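Local coordinates for protein NADH-rubredoxin oxidoreductase (Clostridium acetobutylicum, PDB 3KLJ) that transfers electrons from NADH through its bound FAD to rubredoxin, as an intermediate in the chains that lead on to FprA1/2, revRbr and Dfx, at residues Glu41-Tyr46 with Tyr131-Ala136; Glu53-Asn58 with Lys138-Cys143. All coordinates share one frame; numbering follows the deposited sequence.

Contact 1. Residues Glu41-Tyr46 with Tyr131-Ala136. With FAD (flavin-adenine dinucleotide), chain B.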
loop_
_atom_site.group_PDB
_atom_site.type_symbol
_atom_site.label_atom_id
_atom_site.label_comp_id
_atom_site.label_asym_id
_atom_site.label_seq_id
_atom_site.Cartn_x
_atom_site.Cartn_y
_atom_site.Cartn_z
ATOM N N GLU A 41 -13.309 5.885 -10.232
ATOM C CA GLU A 41 -14.003 4.590 -10.235
ATOM C C GLU A 41 -15.522 4.773 -10.159
ATOM O O GLU A 41 -16.009 5.850 -9.805
ATOM C CB GLU A 41 -13.530 3.706 -9.069
ATOM C CG GLU A 41 -12.008 3.559 -8.936
ATOM C CD GLU A 41 -11.600 2.488 -7.922
ATOM O OE1 GLU A 41 -12.213 1.407 -7.901
ATOM O OE2 GLU A 41 -10.647 2.722 -7.152
ATOM N N LYS A 42 -16.266 3.717 -10.484
ATOM C CA LYS A 42 -17.730 3.784 -10.448
ATOM C C LYS A 42 -18.311 3.342 -9.100
ATOM O O LYS A 42 -19.529 3.185 -8.960
ATOM C CB LYS A 42 -18.357 3.015 -11.623
ATOM C CG LYS A 42 -17.857 1.595 -11.819
ATOM C CD LYS A 42 -18.455 0.975 -13.087
ATOM C CE LYS A 42 -17.651 -0.240 -13.551
ATOM N NZ LYS A 42 -16.353 0.166 -14.168
ATOM N N TYR A 43 -17.428 3.172 -8.117
ATOM C CA TYR A 43 -17.801 2.708 -6.779
ATOM C C TYR A 43 -17.455 3.745 -5.720
ATOM O O TYR A 43 -16.494 4.507 -5.868
ATOM C CB TYR A 43 -17.108 1.362 -6.451
ATOM C CG TYR A 43 -17.180 0.368 -7.596
ATOM C CD1 TYR A 43 -18.388 -0.247 -7.937
ATOM C CD2 TYR A 43 -16.050 0.072 -8.364
ATOM C CE1 TYR A 43 -18.466 -1.144 -8.999
ATOM C CE2 TYR A 43 -16.117 -0.830 -9.426
ATOM C CZ TYR A 43 -17.331 -1.430 -9.738
ATOM O OH TYR A 43 -17.416 -2.323 -10.783
ATOM N N LEU A 44 -18.256 3.778 -4.660
ATOM C CA LEU A 44 -17.949 4.563 -3.461
ATOM C C LEU A 44 -16.646 4.075 -2.804
ATOM O O LEU A 44 -16.159 2.991 -3.140
ATOM C CB LEU A 44 -19.120 4.463 -2.479
ATOM C CG LEU A 44 -20.258 5.505 -2.524
ATOM C CD1 LEU A 44 -20.165 6.549 -3.644
ATOM C CD2 LEU A 44 -21.632 4.858 -2.474
ATOM N N PRO A 45 -16.064 4.882 -1.890
ATOM C CA PRO A 45 -14.877 4.447 -1.164
ATOM C C PRO A 45 -15.012 3.051 -0.563
ATOM O O PRO A 45 -15.989 2.756 0.125
ATOM C CB PRO A 45 -14.753 5.492 -0.059
ATOM C CG PRO A 45 -15.209 6.746 -0.725
ATOM C CD PRO A 45 -16.297 6.329 -1.709
ATOM N N TYR A 46 -14.015 2.213 -0.818
ATOM C CA TYR A 46 -14.014 0.859 -0.280
ATOM C C TYR A 46 -12.686 0.497 0.368
ATOM O O TYR A 46 -11.652 1.125 0.088
ATOM C CB TYR A 46 -14.406 -0.150 -1.356
ATOM C CG TYR A 46 -13.579 -0.125 -2.630
ATOM C CD1 TYR A 46 -13.981 0.638 -3.735
ATOM C CD2 TYR A 46 -12.417 -0.893 -2.746
ATOM C CE1 TYR A 46 -13.240 0.638 -4.925
ATOM C CE2 TYR A 46 -11.669 -0.898 -3.920
ATOM C CZ TYR A 46 -12.088 -0.133 -5.009
ATOM O OH TYR A 46 -11.342 -0.150 -6.171
ATOM N N TYR A 131 -5.155 -3.664 -8.428
ATOM C CA TYR A 131 -5.247 -2.406 -7.707
ATOM C C TYR A 131 -6.697 -2.115 -7.329
ATOM O O TYR A 131 -6.983 -1.787 -6.175
ATOM C CB TYR A 131 -4.652 -1.225 -8.492
ATOM C CG TYR A 131 -4.412 -0.054 -7.564
ATOM C CD1 TYR A 131 -3.263 -0.003 -6.777
ATOM C CD2 TYR A 131 -5.361 0.963 -7.419
ATOM C CE1 TYR A 131 -3.047 1.033 -5.884
ATOM C CE2 TYR A 131 -5.155 2.006 -6.528
ATOM C CZ TYR A 131 -3.988 2.028 -5.759
ATOM O OH TYR A 131 -3.743 3.055 -4.875
ATOM N N SER A 132 -7.596 -2.263 -8.302
ATOM C CA SER A 132 -8.991 -1.838 -8.173
ATOM C C SER A 132 -9.964 -3.003 -8.062
ATOM O O SER A 132 -9.608 -4.149 -8.338
ATOM C CB SER A 132 -9.378 -1.003 -9.380
ATOM O OG SER A 132 -9.425 -1.827 -10.526
ATOM N N TYR A 133 -11.202 -2.704 -7.675
ATOM C CA TYR A 133 -12.245 -3.735 -7.641
ATOM C C TYR A 133 -12.458 -4.358 -9.022
ATOM O O TYR A 133 -12.622 -5.569 -9.135
ATOM C CB TYR A 133 -13.555 -3.177 -7.087
ATOM C CG TYR A 133 -14.687 -4.185 -7.086
ATOM C CD1 TYR A 133 -14.729 -5.216 -6.142
ATOM C CD2 TYR A 133 -15.711 -4.118 -8.039
ATOM C CE1 TYR A 133 -15.768 -6.155 -6.143
ATOM C CE2 TYR A 133 -16.757 -5.058 -8.046
ATOM C CZ TYR A 133 -16.773 -6.066 -7.096
ATOM O OH TYR A 133 -17.797 -6.991 -7.084
ATOM N N ASP A 134 -12.450 -3.529 -10.068
ATOM C CA ASP A 134 -12.571 -4.033 -11.443
ATOM C C ASP A 134 -11.399 -4.944 -11.828
ATOM O O ASP A 134 -11.588 -5.921 -12.548
ATOM C CB ASP A 134 -12.733 -2.882 -12.442
ATOM C CG ASP A 134 -14.145 -2.291 -12.442
ATOM O OD1 ASP A 134 -15.079 -2.911 -11.892
ATOM O OD2 ASP A 134 -14.326 -1.189 -12.995
ATOM N N ASP A 135 -10.201 -4.620 -11.337
ATOM C CA ASP A 135 -9.015 -5.461 -11.505
ATOM C C ASP A 135 -9.255 -6.861 -10.944
ATOM O O ASP A 135 -9.035 -7.858 -11.636
ATOM C CB ASP A 135 -7.799 -4.848 -10.790
ATOM C CG ASP A 135 -7.158 -3.698 -11.567
ATOM O OD1 ASP A 135 -6.453 -2.889 -10.930
ATOM O OD2 ASP A 135 -7.333 -3.612 -12.796
ATOM N N ALA A 136 -9.711 -6.918 -9.689
ATOM C CA ALA A 136 -10.031 -8.177 -9.028
ATOM C C ALA A 136 -10.958 -9.034 -9.890
ATOM O O ALA A 136 -10.675 -10.205 -10.108
ATOM C CB ALA A 136 -10.640 -7.934 -7.654
HETATM P PA FAD B . -6.596 4.860 -3.031
HETATM O O1A FAD B . -5.789 4.426 -4.225
HETATM O O2A FAD B . -7.123 3.696 -2.227
HETATM O O5B FAD B . -7.804 5.787 -3.510
HETATM C C5B FAD B . -7.585 6.860 -4.407
HETATM C C4B FAD B . -8.798 7.005 -5.327
HETATM O O4B FAD B . -8.639 8.160 -6.150
HETATM C C3B FAD B . -8.923 5.810 -6.269
HETATM O O3B FAD B . -10.246 5.303 -6.202
HETATM C C2B FAD B . -8.611 6.359 -7.649
HETATM O O2B FAD B . -9.399 5.768 -8.657
HETATM C C1B FAD B . -8.948 7.835 -7.495
HETATM N N9A FAD B . -8.222 8.710 -8.434
HETATM C C8A FAD B . -6.945 8.557 -8.902
HETATM N N7A FAD B . -6.667 9.583 -9.740
HETATM C C5A FAD B . -7.743 10.394 -9.810
HETATM C C6A FAD B . -7.991 11.568 -10.521
HETATM N N6A FAD B . -7.179 11.934 -11.514
HETATM N N1A FAD B . -9.226 12.180 -10.390
HETATM C C2A FAD B . -10.199 11.640 -9.570
HETATM N N3A FAD B . -9.948 10.469 -8.878
HETATM C C4A FAD B . -8.733 9.856 -8.993
HETATM N N1 FAD B . -2.327 -1.337 3.013
HETATM C C2 FAD B . -2.048 -1.764 4.294
HETATM O O2 FAD B . -1.745 -0.946 5.146
HETATM N N3 FAD B . -2.134 -3.099 4.632
HETATM C C4 FAD B . -2.487 -4.024 3.678
HETATM O O4 FAD B . -2.541 -5.212 4.009
HETATM C C4X FAD B . -2.760 -3.609 2.367
HETATM N N5 FAD B . -3.127 -4.522 1.389
HETATM C C5X FAD B . -3.400 -4.103 0.100
HETATM C C6 FAD B . -3.764 -5.032 -0.884
HETATM C C7 FAD B . -4.049 -4.588 -2.185
HETATM C C7M FAD B . -4.439 -5.578 -3.243
HETATM C C8 FAD B . -3.958 -3.232 -2.500
HETATM C C8M FAD B . -4.252 -2.729 -3.891
HETATM C C9 FAD B . -3.590 -2.318 -1.519
HETATM C C9A FAD B . -3.315 -2.747 -0.217
HETATM N N10 FAD B . -2.954 -1.824 0.762
HETATM C C10 FAD B . -2.680 -2.253 2.047
HETATM C "C1'" FAD B . -2.838 -0.375 0.422
HETATM C "C2'" FAD B . -4.067 0.420 0.811
HETATM O "O2'" FAD B . -5.156 -0.035 0.034
HETATM C "C3'" FAD B . -3.770 1.876 0.515
HETATM O "O3'" FAD B . -2.750 2.337 1.381
HETATM C "C4'" FAD B . -4.980 2.780 0.678
HETATM O "O4'" FAD B . -6.050 2.333 -0.145
HETATM C "C5'" FAD B . -4.590 4.186 0.241
HETATM O "O5'" FAD B . -5.765 4.956 0.215
HETATM P P FAD B . -5.814 6.287 -0.652
HETATM O O1P FAD B . -7.169 6.946 -0.453
HETATM O O2P FAD B . -4.638 7.182 -0.347
HETATM O O3P FAD B . -5.615 5.812 -2.182
HETATM O O HOH W 1 -12.546 -0.301 -9.915
HETATM O O HOH W 2 -14.366 1.422 -11.706
#
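The loop Glu-41–Tyr-46 faces the first turn of helix 133-146 with Glu-41 and Ser-132 nearest in register, their CA atoms 8.4 Å apart. The carboxylate of Asp-134 takes the loop with both oxygens: OD2 forms a salt bridge with Lys-42 NZ at 2.7 Å, while OD1 accepts from Tyr-43 OH at 2.7 Å, each met on its syn side. Lys-42 gets there by a bend at chi4 (-74°), which turns NZ to the carboxylate. Beside this, Tyr-133 sends the CD2 edge of its ring onto the face of Tyr-43, a T-shaped pair with planes at 80°. Ser-132 is the N-cap: its OG accepts from Asp-135 N and Asp-135 OD1 accepts from Ser-132 N, a capping box at the start of helix 133-146, ahead of the NADH-binding domain's Rossmann-type strand-turn-helix. Tyr-133 N donates to Tyr-46 OH at 3.0 Å, and that hydroxyl donates in turn to Glu-41 OE1. Water 1 extends the link, donating to Glu-41 OE1 and accepting from Asp-134 N. Both segments reach FAD, for Glu-41 OE2 lies 2.8 Å from ribose O3B and Tyr-131 OH donates to phosphate O1A at 2.5 Å. Arg-48 completes the corner through Glu-41 OE2, Tyr-46 OH and Tyr-131 O.

Contact 2. Residues Glu53-Asn58 with Lys138-Cys143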
loop_
_atom_site.group_PDB
_atom_site.type_symbol
_atom_site.label_atom_id
_atom_site.label_comp_id
_atom_site.label_asym_id
_atom_site.label_seq_id
_atom_site.Cartn_x
_atom_site.Cartn_y
_atom_site.Cartn_z
ATOM N N GLU A 53 -10.155 -10.754 -0.780
ATOM C CA GLU A 53 -11.359 -11.473 -0.343
ATOM C C GLU A 53 -12.441 -11.552 -1.417
ATOM O O GLU A 53 -13.274 -12.468 -1.408
ATOM C CB GLU A 53 -11.932 -10.859 0.932
ATOM C CG GLU A 53 -10.979 -10.900 2.107
ATOM C CD GLU A 53 -11.613 -10.416 3.387
ATOM O OE1 GLU A 53 -12.680 -10.947 3.769
ATOM O OE2 GLU A 53 -11.040 -9.502 4.019
ATOM N N ILE A 54 -12.431 -10.586 -2.329
ATOM C CA ILE A 54 -13.291 -10.621 -3.509
ATOM C C ILE A 54 -12.936 -11.883 -4.305
ATOM O O ILE A 54 -13.814 -12.618 -4.759
ATOM C CB ILE A 54 -13.108 -9.336 -4.395
ATOM C CG1 ILE A 54 -13.350 -8.052 -3.586
ATOM C CG2 ILE A 54 -13.965 -9.399 -5.658
ATOM C CD1 ILE A 54 -14.695 -7.966 -2.879
ATOM N N ILE A 55 -11.635 -12.139 -4.428
ATOM C CA ILE A 55 -11.128 -13.342 -5.075
ATOM C C ILE A 55 -11.331 -14.581 -4.174
ATOM O O ILE A 55 -12.009 -15.521 -4.575
ATOM C CB ILE A 55 -9.641 -13.158 -5.509
ATOM C CG1 ILE A 55 -9.540 -12.099 -6.619
ATOM C CG2 ILE A 55 -9.036 -14.481 -5.980
ATOM C CD1 ILE A 55 -8.205 -11.388 -6.697
ATOM N N ALA A 56 -10.777 -14.566 -2.956
ATOM C CA ALA A 56 -10.805 -15.748 -2.073
ATOM C C ALA A 56 -12.185 -16.208 -1.567
ATOM O O ALA A 56 -12.418 -17.412 -1.414
ATOM C CB ALA A 56 -9.837 -15.570 -0.886
ATOM N N LYS A 57 -13.079 -15.260 -1.288
ATOM C CA LYS A 57 -14.372 -15.577 -0.665
ATOM C C LYS A 57 -15.574 -15.269 -1.549
ATOM O O LYS A 57 -16.727 -15.431 -1.115
ATOM C CB LYS A 57 -14.524 -14.838 0.668
ATOM C CG LYS A 57 -13.723 -15.426 1.850
ATOM C CD LYS A 57 -13.793 -14.455 3.016
ATOM C CE LYS A 57 -13.028 -14.944 4.239
ATOM N NZ LYS A 57 -12.878 -13.805 5.183
ATOM N N ASN A 58 -15.308 -14.846 -2.785
ATOM C CA ASN A 58 -16.374 -14.502 -3.735
ATOM C C ASN A 58 -17.271 -13.373 -3.200
ATOM O O ASN A 58 -18.478 -13.350 -3.453
ATOM C CB ASN A 58 -17.195 -15.757 -4.103
ATOM C CG ASN A 58 -18.188 -15.509 -5.229
ATOM O OD1 ASN A 58 -17.871 -14.856 -6.219
ATOM N ND2 ASN A 58 -19.398 -16.031 -5.073
ATOM N N LYS A 138 -11.550 -8.877 -13.185
ATOM C CA LYS A 138 -10.808 -9.305 -14.374
ATOM C C LYS A 138 -9.890 -10.496 -14.057
ATOM O O LYS A 138 -9.814 -11.459 -14.832
ATOM C CB LYS A 138 -9.999 -8.141 -14.960
ATOM C CG LYS A 138 -10.829 -7.099 -15.703
ATOM C CD LYS A 138 -9.940 -5.990 -16.265
ATOM C CE LYS A 138 -10.707 -4.686 -16.460
ATOM N NZ LYS A 138 -11.725 -4.758 -17.559
ATOM N N ILE A 139 -9.195 -10.430 -12.925
ATOM C CA ILE A 139 -8.375 -11.555 -12.470
ATOM C C ILE A 139 -9.230 -12.784 -12.155
ATOM O O ILE A 139 -8.885 -13.892 -12.564
ATOM C CB ILE A 139 -7.476 -11.188 -11.252
ATOM C CG1 ILE A 139 -6.423 -10.158 -11.672
ATOM C CG2 ILE A 139 -6.797 -12.435 -10.715
ATOM C CD1 ILE A 139 -5.971 -9.228 -10.561
ATOM N N LYS A 140 -10.335 -12.588 -11.433
ATOM C CA LYS A 140 -11.252 -13.690 -11.108
ATOM C C LYS A 140 -11.591 -14.504 -12.349
ATOM O O LYS A 140 -11.477 -15.728 -12.346
ATOM C CB LYS A 140 -12.551 -13.167 -10.485
ATOM C CG LYS A 140 -12.485 -12.895 -8.985
ATOM C CD LYS A 140 -13.892 -12.845 -8.393
ATOM C CE LYS A 140 -14.419 -14.237 -8.118
ATOM N NZ LYS A 140 -15.887 -14.238 -7.883
ATOM N N ASP A 141 -11.977 -13.801 -13.414
ATOM C CA ASP A 141 -12.479 -14.432 -14.632
ATOM C C ASP A 141 -11.405 -15.081 -15.488
ATOM O O ASP A 141 -11.645 -16.142 -16.062
ATOM C CB ASP A 141 -13.291 -13.435 -15.460
ATOM C CG ASP A 141 -14.645 -13.146 -14.847
ATOM O OD1 ASP A 141 -14.679 -12.651 -13.699
ATOM O OD2 ASP A 141 -15.671 -13.422 -15.506
ATOM N N GLU A 142 -10.231 -14.458 -15.582
ATOM C CA GLU A 142 -9.144 -15.064 -16.349
ATOM C C GLU A 142 -8.649 -16.348 -15.692
ATOM O O GLU A 142 -8.334 -17.315 -16.384
ATOM C CB GLU A 142 -7.990 -14.091 -16.593
ATOM C CG GLU A 142 -7.945 -13.478 -17.989
ATOM C CD GLU A 142 -7.737 -14.494 -19.109
ATOM O OE1 GLU A 142 -6.600 -14.631 -19.611
ATOM O OE2 GLU A 142 -8.716 -15.158 -19.483
ATOM N N CYS A 143 -8.606 -16.351 -14.358
ATOM C CA CYS A 143 -8.217 -17.535 -13.583
ATOM C C CYS A 143 -9.142 -18.725 -13.844
ATOM O O CYS A 143 -8.668 -19.852 -13.981
ATOM C CB CYS A 143 -8.144 -17.222 -12.082
ATOM S SG CYS A 143 -6.769 -16.134 -11.629
#
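Lys-140 NZ donates to Asn-58 OD1 at 2.7 Å, with a C=O...N angle of 145° and the amine tilted slightly from the carbonyl plane, in one of two deposited conformers of Asn-58; the bond may thus be partial. It ties helix 133-146, in the NADH-binding domain of the GR-type fold, to Asn-58, just beyond helix 51-56 in the FAD-binding domain. Asn-58 has left helical geometry, with positive phi, and its CG stands anti to the backbone N (chi1 -172°); the two side chains cross at about a right angle. Lys-140 bends at chi3 (82°), which swings CE out of the line of the chain. Its methylenes then pass the last turn of the neighbouring helix: CD lies 3.6 Å from Ile-54 O, and CE is also close to that carbonyl oxygen. The root of the same chain packs on Ile-55, which runs past it in the opposite direction, CG1 of the isoleucine lying 3.9 Å from Lys-140 CG. The helices come close here, Ile-55 CA and Lys-140 CA being 6.0 Å apart. Ile-55 also rests on Leu-161 and Ile-165 of helix 156-168, so its side chain is buried among three helices. Ile-139, backed by Phe-128 and Ile-224 of the parallel sheet, closes the apolar side more loosely: its CG2 stands 4.4 Å from Ile-55 CD1.

Contacts 1 and 2 lie side by side, their centres about 13 Å apart, and share helix 133-146: contact 1 uses its N-terminal turn, contact 2 the next turns. Along the chain the order is 41-46, 53-58, 131-136, 138-143, so the FAD-binding domain supplies the first member of each pair and the NADH-binding domain the second. One helix of the latter thus lies against both the cofactor loop and helix 51-56. The contacts also touch directly, Tyr-133 CE1 packing 3.7 Å from Ile-54 CG2. Together they are adjoining patches of the interface between the two domains, one at the FAD site, consistent with setting the NADH-binding domain beside the cofactor.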